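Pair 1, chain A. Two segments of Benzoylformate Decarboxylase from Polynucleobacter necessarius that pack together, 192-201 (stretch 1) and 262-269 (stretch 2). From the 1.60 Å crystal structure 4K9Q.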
# COMPACT_ATOMS: atom_id res chain seq x y z
N GLN A 192 -28.83 -14.88 27.93
CA GLN A 192 -29.35 -16.23 28.09
C GLN A 192 -28.23 -17.22 28.44
O GLN A 192 -28.38 -18.06 29.32
CB GLN A 192 -30.08 -16.69 26.83
CG GLN A 192 -31.40 -15.98 26.59
CD GLN A 192 -32.00 -16.29 25.22
OE1 GLN A 192 -31.42 -17.04 24.43
NE2 GLN A 192 -33.16 -15.71 24.94
N ARG A 193 -27.11 -17.11 27.73
CA ARG A 193 -25.96 -17.98 28.00
C ARG A 193 -25.47 -17.77 29.42
O ARG A 193 -25.21 -18.72 30.15
CB ARG A 193 -24.82 -17.70 27.01
CG ARG A 193 -25.14 -18.07 25.58
CD ARG A 193 -24.76 -19.51 25.28
NE ARG A 193 -23.32 -19.73 25.36
CZ ARG A 193 -22.46 -19.41 24.39
NH1 ARG A 193 -22.90 -18.86 23.26
NH2 ARG A 193 -21.16 -19.65 24.54
N ILE A 194 -25.36 -16.51 29.82
CA ILE A 194 -24.85 -16.19 31.15
C ILE A 194 -25.78 -16.71 32.24
O ILE A 194 -25.34 -17.33 33.21
CB ILE A 194 -24.63 -14.67 31.32
CG1 ILE A 194 -23.51 -14.20 30.40
CG2 ILE A 194 -24.31 -14.34 32.77
CD1 ILE A 194 -23.39 -12.69 30.29
N THR A 195 -27.08 -16.48 32.06
CA THR A 195 -28.08 -16.92 33.03
C THR A 195 -28.07 -18.43 33.21
O THR A 195 -28.24 -18.94 34.31
CB THR A 195 -29.49 -16.43 32.62
OG1 THR A 195 -29.53 -15.00 32.69
CG2 THR A 195 -30.55 -17.00 33.54
N ALA A 196 -27.85 -19.15 32.11
CA ALA A 196 -27.85 -20.62 32.14
C ALA A 196 -26.56 -21.23 32.68
O ALA A 196 -26.55 -22.41 33.08
CB ALA A 196 -28.13 -21.16 30.76
N SER A 197 -25.48 -20.46 32.69
CA SER A 197 -24.19 -20.99 33.13
C SER A 197 -24.16 -21.28 34.63
O SER A 197 -24.84 -20.61 35.41
CB SER A 197 -23.06 -20.02 32.76
OG SER A 197 -23.10 -18.86 33.57
N LYS A 198 -23.36 -22.27 35.02
CA LYS A 198 -23.25 -22.68 36.42
C LYS A 198 -22.22 -21.86 37.17
O LYS A 198 -22.42 -21.48 38.33
CB LYS A 198 -22.86 -24.16 36.50
CG LYS A 198 -23.90 -25.13 35.94
CD LYS A 198 -25.12 -25.23 36.84
CE LYS A 198 -26.29 -24.44 36.28
NZ LYS A 198 -26.70 -24.95 34.94
N ASN A 199 -21.10 -21.58 36.51
CA ASN A 199 -19.96 -20.96 37.17
C ASN A 199 -19.22 -20.03 36.21
O ASN A 199 -18.09 -20.32 35.82
CB ASN A 199 -19.02 -22.04 37.67
CG ASN A 199 -18.08 -21.55 38.76
OD1 ASN A 199 -18.25 -20.44 39.28
ND2 ASN A 199 -17.10 -22.37 39.11
N PRO A 200 -19.86 -18.92 35.82
CA PRO A 200 -19.25 -18.01 34.84
C PRO A 200 -18.01 -17.31 35.41
O PRO A 200 -17.90 -17.13 36.62
CB PRO A 200 -20.35 -16.99 34.58
CG PRO A 200 -21.18 -17.01 35.83
CD PRO A 200 -21.17 -18.44 36.28
N LEU A 201 -17.08 -16.96 34.53
CA LEU A 201 -15.90 -16.20 34.92
C LEU A 201 -15.78 -14.98 34.01
O LEU A 201 -15.99 -15.08 32.80
CB LEU A 201 -14.65 -17.08 34.83
CG LEU A 201 -13.27 -16.45 35.06
CD1 LEU A 201 -12.30 -17.42 35.75
CD2 LEU A 201 -12.69 -15.97 33.72
N GLN A 262 -9.45 -22.44 34.58
CA GLN A 262 -10.08 -23.76 34.71
C GLN A 262 -11.16 -23.77 35.79
O GLN A 262 -11.07 -23.04 36.78
CB GLN A 262 -9.02 -24.83 35.00
CG GLN A 262 -8.17 -25.19 33.80
CD GLN A 262 -7.14 -26.26 34.13
OE1 GLN A 262 -6.89 -26.57 35.30
NE2 GLN A 262 -6.53 -26.83 33.09
N GLY A 263 -12.18 -24.61 35.60
CA GLY A 263 -13.22 -24.77 36.60
C GLY A 263 -14.45 -23.92 36.36
O GLY A 263 -15.35 -23.87 37.21
N HIS A 264 -14.49 -23.25 35.21
CA HIS A 264 -15.61 -22.36 34.88
C HIS A 264 -16.17 -22.72 33.52
O HIS A 264 -15.42 -22.86 32.55
CB HIS A 264 -15.14 -20.91 34.94
CG HIS A 264 -14.65 -20.50 36.29
ND1 HIS A 264 -15.49 -20.00 37.27
CD2 HIS A 264 -13.42 -20.55 36.84
CE1 HIS A 264 -14.78 -19.75 38.35
NE2 HIS A 264 -13.52 -20.07 38.12
N ASP A 265 -17.49 -22.89 33.44
CA ASP A 265 -18.11 -23.36 32.19
C ASP A 265 -18.26 -22.27 31.13
O ASP A 265 -18.23 -22.56 29.93
CB ASP A 265 -19.45 -24.05 32.46
CG ASP A 265 -20.45 -23.17 33.21
OD1 ASP A 265 -20.03 -22.19 33.86
OD2 ASP A 265 -21.66 -23.49 33.16
N LEU A 266 -18.41 -21.03 31.56
CA LEU A 266 -18.60 -19.93 30.62
C LEU A 266 -17.57 -18.84 30.89
O LEU A 266 -17.45 -18.36 32.02
CB LEU A 266 -20.02 -19.37 30.72
CG LEU A 266 -20.37 -18.23 29.77
CD1 LEU A 266 -20.30 -18.72 28.33
CD2 LEU A 266 -21.75 -17.67 30.08
N ILE A 267 -16.82 -18.46 29.86
CA ILE A 267 -15.84 -17.38 30.00
C ILE A 267 -16.40 -16.13 29.30
O ILE A 267 -16.69 -16.16 28.11
CB ILE A 267 -14.48 -17.75 29.36
CG1 ILE A 267 -13.99 -19.12 29.86
CG2 ILE A 267 -13.44 -16.67 29.65
CD1 ILE A 267 -13.95 -19.25 31.35
N VAL A 268 -16.58 -15.06 30.06
CA VAL A 268 -17.19 -13.84 29.54
C VAL A 268 -16.15 -12.72 29.48
O VAL A 268 -15.75 -12.16 30.51
CB VAL A 268 -18.39 -13.41 30.40
CG1 VAL A 268 -19.07 -12.18 29.79
CG2 VAL A 268 -19.40 -14.55 30.52
N VAL A 269 -15.72 -12.38 28.26
CA VAL A 269 -14.69 -11.36 28.07
C VAL A 269 -15.31 -10.05 27.63
O VAL A 269 -15.93 -9.98 26.56
CB VAL A 269 -13.67 -11.81 27.00
CG1 VAL A 269 -12.53 -10.80 26.89
CG2 VAL A 269 -13.15 -13.22 27.32

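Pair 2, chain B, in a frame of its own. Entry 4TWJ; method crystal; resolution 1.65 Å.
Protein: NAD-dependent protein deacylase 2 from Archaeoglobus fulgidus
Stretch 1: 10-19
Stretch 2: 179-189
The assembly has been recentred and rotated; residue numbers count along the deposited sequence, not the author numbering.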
# COMPACT_ATOMS: atom_id res chain seq x y z
N GLU B 10 -12.74 5.22 18.65
CA GLU B 10 -13.51 6.44 18.89
C GLU B 10 -13.33 7.44 17.75
O GLU B 10 -14.31 8.00 17.25
CB GLU B 10 -13.12 7.08 20.23
CG GLU B 10 -13.73 6.41 21.45
CD GLU B 10 -13.28 7.02 22.76
OE1 GLU B 10 -12.92 8.22 22.79
OE2 GLU B 10 -13.29 6.30 23.79
N ILE B 11 -12.08 7.65 17.34
CA ILE B 11 -11.79 8.55 16.23
C ILE B 11 -12.52 8.10 14.96
O ILE B 11 -13.16 8.91 14.29
CB ILE B 11 -10.27 8.67 15.97
CG1 ILE B 11 -9.62 9.50 17.08
CG2 ILE B 11 -9.99 9.31 14.61
CD1 ILE B 11 -8.11 9.38 17.15
N LEU B 12 -12.41 6.82 14.63
CA LEU B 12 -13.01 6.29 13.41
C LEU B 12 -14.54 6.32 13.46
O LEU B 12 -15.18 6.65 12.46
CB LEU B 12 -12.51 4.87 13.14
CG LEU B 12 -11.04 4.77 12.74
CD1 LEU B 12 -10.58 3.32 12.76
CD2 LEU B 12 -10.80 5.39 11.36
N ALA B 13 -15.11 6.01 14.61
CA ALA B 13 -16.57 6.01 14.78
C ALA B 13 -17.18 7.40 14.62
O ALA B 13 -18.30 7.54 14.12
CB ALA B 13 -16.95 5.41 16.12
N LYS B 14 -16.44 8.43 15.02
CA LYS B 14 -16.90 9.83 14.93
C LYS B 14 -16.58 10.51 13.60
O LYS B 14 -17.11 11.59 13.32
CB LYS B 14 -16.26 10.66 16.05
CG LYS B 14 -16.69 10.26 17.46
CD LYS B 14 -16.03 11.16 18.50
CE LYS B 14 -14.56 10.83 18.69
NZ LYS B 14 -13.87 11.83 19.54
N SER B 15 -15.72 9.90 12.78
CA SER B 15 -15.21 10.57 11.58
C SER B 15 -16.27 10.72 10.48
O SER B 15 -17.15 9.87 10.33
CB SER B 15 -14.00 9.81 11.03
OG SER B 15 -14.38 8.52 10.56
N LYS B 16 -16.17 11.81 9.73
CA LYS B 16 -16.99 12.03 8.53
C LYS B 16 -16.31 11.46 7.29
O LYS B 16 -16.97 11.16 6.29
CB LYS B 16 -17.25 13.52 8.33
N HIS B 17 -14.99 11.31 7.34
CA HIS B 17 -14.22 10.90 6.17
C HIS B 17 -12.87 10.32 6.56
O HIS B 17 -11.87 11.03 6.60
CB HIS B 17 -14.03 12.11 5.25
CG HIS B 17 -13.54 11.75 3.88
ND1 HIS B 17 -14.34 11.85 2.76
CD2 HIS B 17 -12.35 11.28 3.45
CE1 HIS B 17 -13.65 11.46 1.70
NE2 HIS B 17 -12.44 11.11 2.10
N ALA B 18 -12.85 9.02 6.84
CA ALA B 18 -11.62 8.34 7.25
C ALA B 18 -10.87 7.78 6.04
O ALA B 18 -11.47 7.28 5.10
CB ALA B 18 -11.94 7.24 8.24
N VAL B 19 -9.54 7.89 6.09
CA VAL B 19 -8.65 7.36 5.05
C VAL B 19 -7.65 6.42 5.70
O VAL B 19 -7.16 6.69 6.80
CB VAL B 19 -7.92 8.51 4.33
CG1 VAL B 19 -6.83 7.98 3.40
CG2 VAL B 19 -8.92 9.37 3.57
N GLU B 179 -5.88 14.73 -2.56
CA GLU B 179 -7.22 15.24 -2.25
C GLU B 179 -7.87 14.51 -1.07
O GLU B 179 -8.52 15.14 -0.23
CB GLU B 179 -8.11 15.18 -3.48
CG GLU B 179 -7.71 16.17 -4.55
CD GLU B 179 -7.79 17.60 -4.06
OE1 GLU B 179 -8.90 18.00 -3.65
OE2 GLU B 179 -6.76 18.30 -4.06
N GLU B 180 -7.68 13.19 -1.01
CA GLU B 180 -8.14 12.42 0.14
C GLU B 180 -7.47 12.88 1.43
O GLU B 180 -8.14 13.12 2.43
CB GLU B 180 -7.90 10.92 -0.08
CG GLU B 180 -8.86 10.29 -1.08
CD GLU B 180 -10.30 10.37 -0.63
OE1 GLU B 180 -10.58 10.13 0.56
OE2 GLU B 180 -11.17 10.68 -1.47
N ALA B 181 -6.14 13.04 1.40
CA ALA B 181 -5.40 13.49 2.57
C ALA B 181 -5.83 14.89 3.02
O ALA B 181 -5.97 15.14 4.22
CB ALA B 181 -3.90 13.47 2.30
N LYS B 182 -6.07 15.78 2.06
CA LYS B 182 -6.45 17.17 2.36
C LYS B 182 -7.84 17.31 2.95
O LYS B 182 -8.12 18.31 3.63
CB LYS B 182 -6.37 18.03 1.10
CG LYS B 182 -4.95 18.33 0.66
CD LYS B 182 -4.89 18.97 -0.71
CE LYS B 182 -5.23 20.44 -0.69
NZ LYS B 182 -4.38 21.16 -1.69
N HIS B 183 -8.72 16.34 2.71
CA HIS B 183 -10.12 16.49 3.07
C HIS B 183 -10.67 15.33 3.89
O HIS B 183 -11.87 15.05 3.87
CB HIS B 183 -10.94 16.75 1.81
CG HIS B 183 -10.51 17.99 1.10
ND1 HIS B 183 -9.82 17.98 -0.09
CD2 HIS B 183 -10.60 19.30 1.46
CE1 HIS B 183 -9.54 19.21 -0.45
NE2 HIS B 183 -9.99 20.03 0.48
N CYS B 184 -9.79 14.67 4.64
CA CYS B 184 -10.20 13.64 5.58
C CYS B 184 -10.15 14.22 6.99
O CYS B 184 -9.43 15.19 7.23
CB CYS B 184 -9.28 12.42 5.47
SG CYS B 184 -7.59 12.66 6.05
N ASP B 185 -10.91 13.65 7.90
CA ASP B 185 -10.80 14.03 9.32
C ASP B 185 -10.18 12.93 10.18
O ASP B 185 -9.99 13.12 11.38
CB ASP B 185 -12.15 14.48 9.89
CG ASP B 185 -13.24 13.44 9.75
OD1 ASP B 185 -13.01 12.36 9.17
OD2 ASP B 185 -14.37 13.72 10.22
N ALA B 186 -9.87 11.80 9.56
CA ALA B 186 -9.12 10.73 10.21
C ALA B 186 -8.22 10.06 9.18
O ALA B 186 -8.65 9.78 8.07
CB ALA B 186 -10.06 9.72 10.84
N PHE B 187 -6.97 9.82 9.56
CA PHE B 187 -5.97 9.25 8.65
C PHE B 187 -5.21 8.19 9.43
O PHE B 187 -4.53 8.52 10.41
CB PHE B 187 -5.04 10.36 8.15
CG PHE B 187 -4.20 9.97 6.96
CD1 PHE B 187 -4.58 10.35 5.68
CD2 PHE B 187 -3.02 9.26 7.12
CE1 PHE B 187 -3.81 10.01 4.58
CE2 PHE B 187 -2.24 8.93 6.02
CZ PHE B 187 -2.64 9.30 4.75
N MET B 188 -5.34 6.93 9.03
CA MET B 188 -4.73 5.82 9.75
C MET B 188 -3.66 5.15 8.90
O MET B 188 -3.97 4.58 7.85
CB MET B 188 -5.78 4.80 10.19
CG MET B 188 -5.19 3.59 10.91
SD MET B 188 -6.40 2.61 11.82
CE MET B 188 -7.46 2.05 10.50
N VAL B 189 -2.41 5.23 9.35
CA VAL B 189 -1.30 4.55 8.70
C VAL B 189 -1.19 3.14 9.27
O VAL B 189 -1.22 2.97 10.49
CB VAL B 189 0.03 5.32 8.92
CG1 VAL B 189 1.23 4.50 8.45
CG2 VAL B 189 -0.02 6.67 8.22

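Pair 1 and pair 2 share one backbone arrangement: a helix ends, a short loop turns the chain, and the residues that follow run parallel to a strand of the second stretch. Fourteen central residues superpose with an RMSD of 0.5 Å, and the helix and strand directions differ by 135° in pair 1 and 136° in pair 2. Two backbone hydrogen bonds recur in both. A:Leu201 N donates to A:Leu266 O (2.9 Å) and A:Val268 N to A:Leu201 O (2.8 Å); in pair 2, B:Val19 N donates to B:Ala186 O and B:Met188 N to B:Val19 O, each at 2.9 Å.

The loop is held by the same device in both pairs. A:Asp265 and B:Asp185, both with chi1 in p, receive two consecutive backbone amides: A:Lys198 N to A:Asp265 OD2 (2.8 Å) and A:Asn199 N to A:Asp265 OD1 (2.9 Å), against B:Lys16 N to B:Asp185 OD2 (2.7 Å) and B:His17 N to B:Asp185 OD1 (2.9 Å). One carboxylate thus satisfies adjacent donors where the chain leaves the helix. The matched serines point toward the partner stretch, yet their hydroxyls turn back to the helix: A:Ser197 OG donates to A:Ile194 O (2.7 Å) and B:Ser15 OG to B:Leu12 O (2.8 Å).

Beneath the helix the apolar packing differs. A:Leu266 reaches up with its CD2 3.9 Å from A:Ile194 CG1, whereas its counterpart B:Ala186 is short; the helix axis lies slightly nearer the strand (9.1 Å against 9.5 Å), and B:Ile11 CG2 lies 3.8 Å from B:Ala186 CB. At the position of B:Ile11, A:Arg193 brings NH2 to 4.0 Å from A:Leu266 CD1. Two residues further along the strand, A:Val268 CG2 meets A:Ile194 CG1 at 4.1 Å, and the longer B:Met188 places CE 4.1 Å from B:Leu12 CD1.

The imidazole that packs into the contact comes from different stretches. In pair 1 it belongs to the second stretch: A:His264 ND1 donates to A:Asn199 O (3.0 Å), and A:Leu201 CD1 sits over one ring face, 3.8 Å from the centroid of the A:His264 ring. Pair 2 has B:Cys184 here, and the backbone takes over, B:Asp185 N donating to B:His17 O (3.1 Å), while B:Val19 CG2 packs 3.6 Å from B:Cys184 CB. In pair 2 the histidine in the contact, B:His17, matches A:Asn199: B:His17 NE2 donates to B:Glu180 OE1 (2.6 Å), whereas A:Asn199 ND2 makes a weak hydrogen bond to A:Gly263 O (3.0 Å).

Finally, A:Leu201 CB approaches A:Ile267 CD1 at 4.2 Å, and B:Val19 CG1 approaches B:Phe187 CE1 at 3.8 Å.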